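Local coordinates for inositol dehydrogenase (Lactobacillus casei, PDB 4MKX), which oxidises scyllo-inositol as an NAD-linked dehydrogenase of the Gfo/Idh/MocA family, with a Rossmann fold for the dinucleotide, at the interface of chains A and B and the interface of chains A and C. Numbering follows the deposited sequence. Chains: chain A/B/C, Inositol dehydrogenase.

Contact 1: the interface of chains A and B. Residues chain A 146, 149-150, 271-276; chain B 282-286.
The guanidinium of A:Arg273 has the amide of A:Gln276 at its edge, in plane. It belongs to an intermolecular antiparallel sheet in this Gfo/Idh/MocA dehydrogenase: strand 271-274 of chain A pairs with strand 283-287 of chain B. NH1 of A:Arg273 donates to the side-chain carbonyl OE1 of A:Gln276 at 2.9 Å, on a lone pair. This bond, which lies in the guanidinium plane, helps to set its rotation. The A:Arg273 chain is extended from CG to NE, and B:Met286 crosses it obliquely. The methyl CE of B:Met286, carried there by a bend at chi3 (-149°), packs on CD of A:Arg273 at 3.5 Å. The ring of A:Tyr149 is met at CD2 by the CG2 branch of B:Val283, 3.8 Å away. A:Arg273 and B:Thr284 exchange two backbone bonds, and A:Met271 and B:Met286 do the same. The thioether chains of this second pair lie side by side and point the same way. Past the strand end, the backbone N of A:Ala275 donates to O of B:Leu282 at 2.8 Å, from above the carbonyl plane. Water 1 bonds the same carbonyl and links it to OG1 of B:Thr284 and N of A:Gln276. On helix 145-155, the hydroxyl OG of A:Ser146 lies anti to its own carbonyl carbon (chi1 -64°). OG of A:Ser146 accepts from the backbone N of B:Leu282 at 3.0 Å.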
loop_
_atom_site.group_PDB
_atom_site.type_symbol
_atom_site.label_atom_id
_atom_site.label_comp_id
_atom_site.label_asym_id
_atom_site.label_seq_id
_atom_site.Cartn_x
_atom_site.Cartn_y
_atom_site.Cartn_z
ATOM N N SER A 146 -7.060 -5.720 -15.282
ATOM C CA SER A 146 -5.882 -6.066 -14.479
ATOM C C SER A 146 -5.307 -7.431 -14.877
ATOM O O SER A 146 -4.086 -7.602 -14.973
ATOM C CB SER A 146 -6.175 -5.983 -12.967
ATOM O OG SER A 146 -6.470 -4.642 -12.602
ATOM N N TYR A 149 -3.496 -6.969 -18.166
ATOM C CA TYR A 149 -2.219 -6.293 -17.972
ATOM C C TYR A 149 -1.157 -7.288 -17.512
ATOM O O TYR A 149 -0.017 -7.259 -17.985
ATOM C CB TYR A 149 -2.364 -5.130 -16.963
ATOM C CG TYR A 149 -1.082 -4.356 -16.717
ATOM C CD1 TYR A 149 -0.723 -3.285 -17.530
ATOM C CD2 TYR A 149 -0.240 -4.692 -15.664
ATOM C CE1 TYR A 149 0.454 -2.582 -17.302
ATOM C CE2 TYR A 149 0.931 -3.997 -15.428
ATOM C CZ TYR A 149 1.269 -2.941 -16.250
ATOM O OH TYR A 149 2.439 -2.253 -16.011
ATOM N N ALA A 150 -1.523 -8.174 -16.587
ATOM C CA ALA A 150 -0.593 -9.194 -16.102
ATOM C C ALA A 150 -0.247 -10.196 -17.191
ATOM O O ALA A 150 0.896 -10.640 -17.290
ATOM C CB ALA A 150 -1.167 -9.914 -14.889
ATOM N N MET A 271 7.672 -11.763 -9.897
ATOM C CA MET A 271 6.455 -12.212 -9.261
ATOM C C MET A 271 5.448 -11.094 -9.471
ATOM O O MET A 271 5.828 -9.925 -9.571
ATOM C CB MET A 271 6.755 -12.383 -7.775
ATOM C CG MET A 271 5.652 -12.918 -6.939
ATOM S SD MET A 271 6.358 -13.305 -5.312
ATOM C CE MET A 271 4.805 -13.707 -4.503
ATOM N N LEU A 272 4.175 -11.441 -9.608
ATOM C CA LEU A 272 3.171 -10.392 -9.594
ATOM C C LEU A 272 1.923 -10.879 -8.894
ATOM O O LEU A 272 1.689 -12.089 -8.786
ATOM C CB LEU A 272 2.877 -9.881 -11.001
ATOM C CG LEU A 272 2.422 -10.892 -12.027
ATOM C CD1 LEU A 272 0.909 -11.048 -11.942
ATOM C CD2 LEU A 272 2.818 -10.475 -13.457
ATOM N N ARG A 273 1.149 -9.926 -8.380
ATOM C CA ARG A 273 -0.133 -10.232 -7.783
ATOM C C ARG A 273 -1.188 -9.352 -8.412
ATOM O O ARG A 273 -0.982 -8.167 -8.632
ATOM C CB ARG A 273 -0.093 -10.024 -6.261
ATOM C CG ARG A 273 0.760 -11.056 -5.564
ATOM C CD ARG A 273 0.825 -10.819 -4.071
ATOM N NE ARG A 273 1.475 -11.948 -3.417
ATOM C CZ ARG A 273 1.999 -11.912 -2.199
ATOM N NH1 ARG A 273 1.973 -10.788 -1.505
ATOM N NH2 ARG A 273 2.566 -12.999 -1.689
ATOM N N ILE A 274 -2.314 -9.964 -8.724
ATOM C CA ILE A 274 -3.467 -9.249 -9.224
ATOM C C ILE A 274 -4.442 -9.165 -8.060
ATOM O O ILE A 274 -4.914 -10.186 -7.569
ATOM C CB ILE A 274 -4.088 -10.012 -10.389
ATOM C CG1 ILE A 274 -3.022 -10.221 -11.467
ATOM C CG2 ILE A 274 -5.301 -9.267 -10.922
ATOM C CD1 ILE A 274 -3.223 -11.472 -12.282
ATOM N N ALA A 275 -4.689 -7.935 -7.600
ATOM C CA ALA A 275 -5.566 -7.643 -6.464
ATOM C C ALA A 275 -5.154 -8.370 -5.193
ATOM O O ALA A 275 -5.960 -9.054 -4.565
ATOM C CB ALA A 275 -7.029 -7.911 -6.803
ATOM N N GLN A 276 -3.887 -8.193 -4.838
ATOM C CA GLN A 276 -3.344 -8.595 -3.544
ATOM C C GLN A 276 -4.346 -8.299 -2.435
ATOM O O GLN A 276 -4.587 -9.139 -1.554
ATOM C CB GLN A 276 -2.055 -7.808 -3.337
ATOM C CG GLN A 276 -1.356 -8.024 -2.040
ATOM C CD GLN A 276 0.036 -7.459 -2.075
ATOM O OE1 GLN A 276 0.995 -8.202 -2.205
ATOM N NE2 GLN A 276 0.158 -6.138 -1.953
ATOM N N LEU B 282 -4.982 -3.036 -10.581
ATOM C CA LEU B 282 -4.842 -3.837 -9.360
ATOM C C LEU B 282 -3.605 -4.729 -9.362
ATOM O O LEU B 282 -3.507 -5.634 -8.535
ATOM C CB LEU B 282 -6.090 -4.716 -9.133
ATOM C CG LEU B 282 -7.375 -3.912 -8.930
ATOM C CD1 LEU B 282 -8.597 -4.812 -9.013
ATOM C CD2 LEU B 282 -7.289 -3.246 -7.569
ATOM N N VAL B 283 -2.657 -4.451 -10.260
ATOM C CA VAL B 283 -1.445 -5.280 -10.375
ATOM C C VAL B 283 -0.253 -4.729 -9.599
ATOM O O VAL B 283 0.131 -3.561 -9.731
ATOM C CB VAL B 283 -1.021 -5.496 -11.857
ATOM C CG1 VAL B 283 0.218 -6.411 -11.919
ATOM C CG2 VAL B 283 -2.173 -6.094 -12.675
ATOM N N THR B 284 0.327 -5.592 -8.768
ATOM C CA THR B 284 1.570 -5.295 -8.091
ATOM C C THR B 284 2.646 -6.186 -8.695
ATOM O O THR B 284 2.422 -7.371 -8.913
ATOM C CB THR B 284 1.447 -5.609 -6.588
ATOM O OG1 THR B 284 0.422 -4.788 -6.012
ATOM C CG2 THR B 284 2.761 -5.306 -5.874
ATOM N N VAL B 285 3.806 -5.601 -8.981
ATOM C CA VAL B 285 4.928 -6.328 -9.568
ATOM C C VAL B 285 6.065 -6.370 -8.562
ATOM O O VAL B 285 6.345 -5.386 -7.883
ATOM C CB VAL B 285 5.409 -5.622 -10.849
ATOM C CG1 VAL B 285 6.593 -6.374 -11.470
ATOM C CG2 VAL B 285 4.275 -5.518 -11.857
ATOM N N MET B 286 6.711 -7.521 -8.435
ATOM C CA MET B 286 7.848 -7.638 -7.542
ATOM C C MET B 286 9.021 -8.193 -8.322
ATOM O O MET B 286 8.965 -9.316 -8.799
ATOM C CB MET B 286 7.513 -8.567 -6.374
ATOM C CG MET B 286 6.178 -8.220 -5.709
ATOM S SD MET B 286 5.778 -9.329 -4.344
ATOM C CE MET B 286 3.998 -9.294 -4.478
HETATM O O HOH W 1 -2.105 -6.040 -6.128
#

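Contact 2: the interface of chains A and C. Residues chain A 164, 166, 168, 248, 250, 262, 264, 266, 271, 273; chain C 164, 166, 168, 248, 250, 262, 264, 266, 271, 273.
Two arginines stack across the two-fold axis of this sheet-on-sheet interface. The side chains of A:Arg166 and C:Arg166 cross at about a right angle, but their guanidinium planes are only 7° apart. Each CZ sits over the centre of the other group, 3.8 Å above its plane. A bend at chi3 (59°) turns each guanidinium back over its own tyrosine. NH1 of A:Arg166 lies 3.3 Å above the ring plane of A:Tyr168, over its centre, and CB of A:Val250 covers the opposite face toward the rim. The like charges of the stack are probably offset by carboxylates of the same chain. A:Arg166 grips A:Glu262 end-on, NH1 to OE1 and NH2 to OE2, both met from above the carboxylate plane. NH2 of A:Arg166 also bonds OE1 of A:Glu264 at 2.9 Å. That oxygen further accepts from NE and NH2 of A:Arg273, a side-on grip that positions A:Arg273. NH2 of A:Arg273 then crosses to OE1 of C:Glu262 at 2.8 Å, a salt bridge on the syn lone pair. An alanine in place of A:Arg166 would remove the stack and the grip on both glutamates, and would probably leave the carboxylates less well neutralised and less firmly held. A:Tyr168 and C:Glu264 meet tip to tip, with the ring and carboxylate planes 59° apart. Beside this polar cluster lies an apolar patch from strands 246-252 and 162-172. A:Ile248 and C:Ile248 meet tip to tip, CG2 of one against CD1 of the other at 3.7 Å. CD1 of A:Leu164 reaches CG2 of C:Val250. The phenol OH of A:Tyr168 donates to the syn lone pair of OE2 of C:Glu264, at 2.5 Å.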
loop_
_atom_site.group_PDB
_atom_site.type_symbol
_atom_site.label_atom_id
_atom_site.label_comp_id
_atom_site.label_asym_id
_atom_site.label_seq_id
_atom_site.Cartn_x
_atom_site.Cartn_y
_atom_site.Cartn_z
ATOM N N LEU A 164 4.830 -21.068 -10.211
ATOM C CA LEU A 164 3.729 -21.301 -9.286
ATOM C C LEU A 164 2.634 -20.266 -9.506
ATOM O O LEU A 164 2.914 -19.086 -9.698
ATOM C CB LEU A 164 4.225 -21.221 -7.832
ATOM C CG LEU A 164 3.216 -21.557 -6.721
ATOM C CD1 LEU A 164 3.964 -22.166 -5.556
ATOM C CD2 LEU A 164 2.475 -20.317 -6.241
ATOM N N ARG A 166 -0.919 -19.003 -7.507
ATOM C CA ARG A 166 -1.817 -19.122 -6.362
ATOM C C ARG A 166 -3.037 -18.282 -6.697
ATOM O O ARG A 166 -2.904 -17.125 -7.073
ATOM C CB ARG A 166 -1.165 -18.578 -5.087
ATOM C CG ARG A 166 -2.134 -18.530 -3.908
ATOM C CD ARG A 166 -1.478 -18.008 -2.598
ATOM N NE ARG A 166 -0.929 -16.657 -2.719
ATOM C CZ ARG A 166 -1.632 -15.544 -2.555
ATOM N NH1 ARG A 166 -2.929 -15.617 -2.280
ATOM N NH2 ARG A 166 -1.053 -14.357 -2.691
ATOM N N TYR A 168 -7.056 -17.225 -5.302
ATOM C CA TYR A 168 -8.063 -17.280 -4.262
ATOM C C TYR A 168 -9.349 -16.723 -4.822
ATOM O O TYR A 168 -9.340 -15.662 -5.452
ATOM C CB TYR A 168 -7.679 -16.343 -3.114
ATOM C CG TYR A 168 -6.641 -16.829 -2.131
ATOM C CD1 TYR A 168 -5.808 -17.913 -2.395
ATOM C CD2 TYR A 168 -6.497 -16.177 -0.921
ATOM C CE1 TYR A 168 -4.861 -18.332 -1.454
ATOM C CE2 TYR A 168 -5.556 -16.577 0.008
ATOM C CZ TYR A 168 -4.751 -17.647 -0.251
ATOM O OH TYR A 168 -3.838 -18.030 0.702
ATOM N N ILE A 248 -1.798 -23.410 -6.458
ATOM C CA ILE A 248 -2.466 -23.453 -5.171
ATOM C C ILE A 248 -3.799 -22.754 -5.332
ATOM O O ILE A 248 -3.857 -21.659 -5.899
ATOM C CB ILE A 248 -1.644 -22.687 -4.123
ATOM C CG1 ILE A 248 -0.309 -23.393 -3.895
ATOM C CG2 ILE A 248 -2.409 -22.582 -2.810
ATOM C CD1 ILE A 248 0.626 -22.635 -3.011
ATOM N N VAL A 250 -7.445 -21.507 -3.240
ATOM C CA VAL A 250 -8.282 -21.434 -2.049
ATOM C C VAL A 250 -9.637 -20.924 -2.506
ATOM O O VAL A 250 -9.719 -19.997 -3.308
ATOM C CB VAL A 250 -7.705 -20.514 -0.959
ATOM C CG1 VAL A 250 -8.742 -20.303 0.140
ATOM C CG2 VAL A 250 -6.450 -21.114 -0.356
ATOM N N GLU A 262 -7.989 -12.990 -5.944
ATOM C CA GLU A 262 -6.593 -12.593 -5.998
ATOM C C GLU A 262 -5.860 -13.685 -6.755
ATOM O O GLU A 262 -6.143 -14.866 -6.566
ATOM C CB GLU A 262 -6.015 -12.485 -4.579
ATOM C CG GLU A 262 -4.508 -12.162 -4.531
ATOM C CD GLU A 262 -3.895 -12.386 -3.177
ATOM O OE1 GLU A 262 -4.595 -12.908 -2.275
ATOM O OE2 GLU A 262 -2.694 -12.059 -3.000
ATOM N N GLU A 264 -1.830 -14.752 -7.843
ATOM C CA GLU A 264 -0.407 -14.509 -7.707
ATOM C C GLU A 264 0.321 -15.404 -8.695
ATOM O O GLU A 264 0.013 -16.594 -8.803
ATOM C CB GLU A 264 0.010 -14.892 -6.289
ATOM C CG GLU A 264 1.476 -15.039 -6.058
ATOM C CD GLU A 264 1.733 -15.569 -4.675
ATOM O OE1 GLU A 264 1.648 -14.766 -3.721
ATOM O OE2 GLU A 264 1.969 -16.787 -4.524
ATOM N N ILE A 266 4.211 -16.546 -9.672
ATOM C CA ILE A 266 5.638 -16.531 -9.380
ATOM C C ILE A 266 6.384 -17.082 -10.587
ATOM O O ILE A 266 6.066 -18.167 -11.075
ATOM C CB ILE A 266 5.961 -17.404 -8.171
ATOM C CG1 ILE A 266 5.161 -16.916 -6.957
ATOM C CG2 ILE A 266 7.448 -17.323 -7.868
ATOM C CD1 ILE A 266 5.456 -17.676 -5.677
ATOM N N MET A 271 7.672 -11.763 -9.897
ATOM C CA MET A 271 6.455 -12.212 -9.261
ATOM C C MET A 271 5.448 -11.094 -9.471
ATOM O O MET A 271 5.828 -9.925 -9.571
ATOM C CB MET A 271 6.755 -12.383 -7.775
ATOM C CG MET A 271 5.652 -12.918 -6.939
ATOM S SD MET A 271 6.358 -13.305 -5.312
ATOM C CE MET A 271 4.805 -13.707 -4.503
ATOM N N ARG A 273 1.149 -9.926 -8.380
ATOM C CA ARG A 273 -0.133 -10.232 -7.783
ATOM C C ARG A 273 -1.188 -9.352 -8.412
ATOM O O ARG A 273 -0.982 -8.167 -8.632
ATOM C CB ARG A 273 -0.093 -10.024 -6.261
ATOM C CG ARG A 273 0.760 -11.056 -5.564
ATOM C CD ARG A 273 0.825 -10.819 -4.071
ATOM N NE ARG A 273 1.475 -11.948 -3.417
ATOM C CZ ARG A 273 1.999 -11.912 -2.199
ATOM N NH1 ARG A 273 1.973 -10.788 -1.505
ATOM N NH2 ARG A 273 2.566 -12.999 -1.689
ATOM N N LEU C 164 -7.156 -21.306 8.142
ATOM C CA LEU C 164 -6.082 -21.567 7.192
ATOM C C LEU C 164 -4.881 -20.684 7.505
ATOM O O LEU C 164 -5.032 -19.506 7.813
ATOM C CB LEU C 164 -6.558 -21.293 5.756
ATOM C CG LEU C 164 -5.586 -21.627 4.612
ATOM C CD1 LEU C 164 -6.390 -22.035 3.397
ATOM C CD2 LEU C 164 -4.712 -20.435 4.251
ATOM N N ARG C 166 -1.201 -19.629 5.620
ATOM C CA ARG C 166 -0.316 -19.733 4.464
ATOM C C ARG C 166 0.987 -19.068 4.873
ATOM O O ARG C 166 0.979 -17.945 5.360
ATOM C CB ARG C 166 -0.898 -19.000 3.251
ATOM C CG ARG C 166 0.077 -18.943 2.078
ATOM C CD ARG C 166 -0.511 -18.228 0.828
ATOM N NE ARG C 166 -0.909 -16.844 1.083
ATOM C CZ ARG C 166 -0.089 -15.804 1.024
ATOM N NH1 ARG C 166 1.195 -15.990 0.736
ATOM N NH2 ARG C 166 -0.535 -14.579 1.277
ATOM N N TYR C 168 5.105 -18.325 3.566
ATOM C CA TYR C 168 6.106 -18.389 2.519
ATOM C C TYR C 168 7.442 -18.033 3.125
ATOM O O TYR C 168 7.545 -17.044 3.854
ATOM C CB TYR C 168 5.832 -17.308 1.471
ATOM C CG TYR C 168 4.752 -17.580 0.450
ATOM C CD1 TYR C 168 3.805 -18.587 0.612
ATOM C CD2 TYR C 168 4.687 -16.802 -0.689
ATOM C CE1 TYR C 168 2.822 -18.808 -0.360
ATOM C CE2 TYR C 168 3.713 -17.005 -1.648
ATOM C CZ TYR C 168 2.794 -18.001 -1.490
ATOM O OH TYR C 168 1.850 -18.187 -2.471
ATOM N N ILE C 248 -0.803 -23.982 4.143
ATOM C CA ILE C 248 -0.137 -23.973 2.855
ATOM C C ILE C 248 1.264 -23.442 3.075
ATOM O O ILE C 248 1.438 -22.420 3.746
ATOM C CB ILE C 248 -0.865 -23.024 1.890
ATOM C CG1 ILE C 248 -2.268 -23.554 1.602
ATOM C CG2 ILE C 248 -0.086 -22.875 0.589
ATOM C CD1 ILE C 248 -3.110 -22.617 0.801
ATOM N N VAL C 250 5.035 -22.404 1.095
ATOM C CA VAL C 250 5.881 -22.308 -0.088
ATOM C C VAL C 250 7.282 -21.995 0.409
ATOM O O VAL C 250 7.460 -21.164 1.297
ATOM C CB VAL C 250 5.414 -21.228 -1.080
ATOM C CG1 VAL C 250 6.474 -21.026 -2.159
ATOM C CG2 VAL C 250 4.105 -21.626 -1.732
ATOM N N GLU C 262 6.491 -14.300 4.611
ATOM C CA GLU C 262 5.147 -13.760 4.710
ATOM C C GLU C 262 4.295 -14.834 5.362
ATOM O O GLU C 262 4.448 -16.015 5.057
ATOM C CB GLU C 262 4.592 -13.453 3.312
ATOM C CG GLU C 262 3.129 -12.964 3.303
ATOM C CD GLU C 262 2.503 -12.987 1.938
ATOM O OE1 GLU C 262 3.146 -13.492 0.985
ATOM O OE2 GLU C 262 1.345 -12.515 1.800
ATOM N N GLU C 264 0.167 -15.556 6.362
ATOM C CA GLU C 264 -1.220 -15.147 6.258
ATOM C C GLU C 264 -2.047 -16.049 7.159
ATOM O O GLU C 264 -1.872 -17.270 7.149
ATOM C CB GLU C 264 -1.669 -15.342 4.813
ATOM C CG GLU C 264 -3.142 -15.305 4.576
ATOM C CD GLU C 264 -3.447 -15.667 3.149
ATOM O OE1 GLU C 264 -3.270 -14.789 2.277
ATOM O OE2 GLU C 264 -3.814 -16.831 2.882
ATOM N N ILE C 266 -6.044 -16.848 8.041
ATOM C CA ILE C 266 -7.459 -16.649 7.759
ATOM C C ILE C 266 -8.267 -17.230 8.911
ATOM O O ILE C 266 -8.072 -18.386 9.290
ATOM C CB ILE C 266 -7.869 -17.360 6.473
ATOM C CG1 ILE C 266 -7.014 -16.847 5.308
ATOM C CG2 ILE C 266 -9.337 -17.088 6.187
ATOM C CD1 ILE C 266 -7.383 -17.442 3.962
ATOM N N MET C 271 -8.963 -11.761 8.748
ATOM C CA MET C 271 -7.799 -12.276 8.065
ATOM C C MET C 271 -6.677 -11.300 8.377
ATOM O O MET C 271 -6.927 -10.113 8.592
ATOM C CB MET C 271 -8.108 -12.268 6.571
ATOM C CG MET C 271 -7.065 -12.837 5.681
ATOM S SD MET C 271 -7.801 -12.984 4.028
ATOM C CE MET C 271 -6.296 -13.473 3.175
ATOM N N ARG C 273 -2.270 -10.509 7.382
ATOM C CA ARG C 273 -1.026 -10.893 6.752
ATOM C C ARG C 273 0.115 -10.199 7.457
ATOM O O ARG C 273 0.038 -9.025 7.793
ATOM C CB ARG C 273 -1.036 -10.535 5.257
ATOM C CG ARG C 273 -1.992 -11.395 4.468
ATOM C CD ARG C 273 -2.023 -11.008 3.005
ATOM N NE ARG C 273 -2.789 -11.991 2.248
ATOM C CZ ARG C 273 -3.299 -11.780 1.042
ATOM N NH1 ARG C 273 -3.147 -10.603 0.460
ATOM N NH2 ARG C 273 -3.979 -12.743 0.432
#

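The C-alpha centres of contact 1 and contact 2 lie about 13 Å apart. Both use strand 271-274 of chain A, and they share A:Met271 and A:Arg273. A:Arg273 gives its backbone and side-chain stem to contact 1, and its guanidinium reaches on into contact 2. One strand thus faces two different neighbours, chain B and chain C. Each interface is two-fold symmetric, and the deposited assembly holds four copies. Two such contacts per chain could close a tetramer, and a shift at one might be felt at the other. The structure alone does not show whether this tetramer forms in solution.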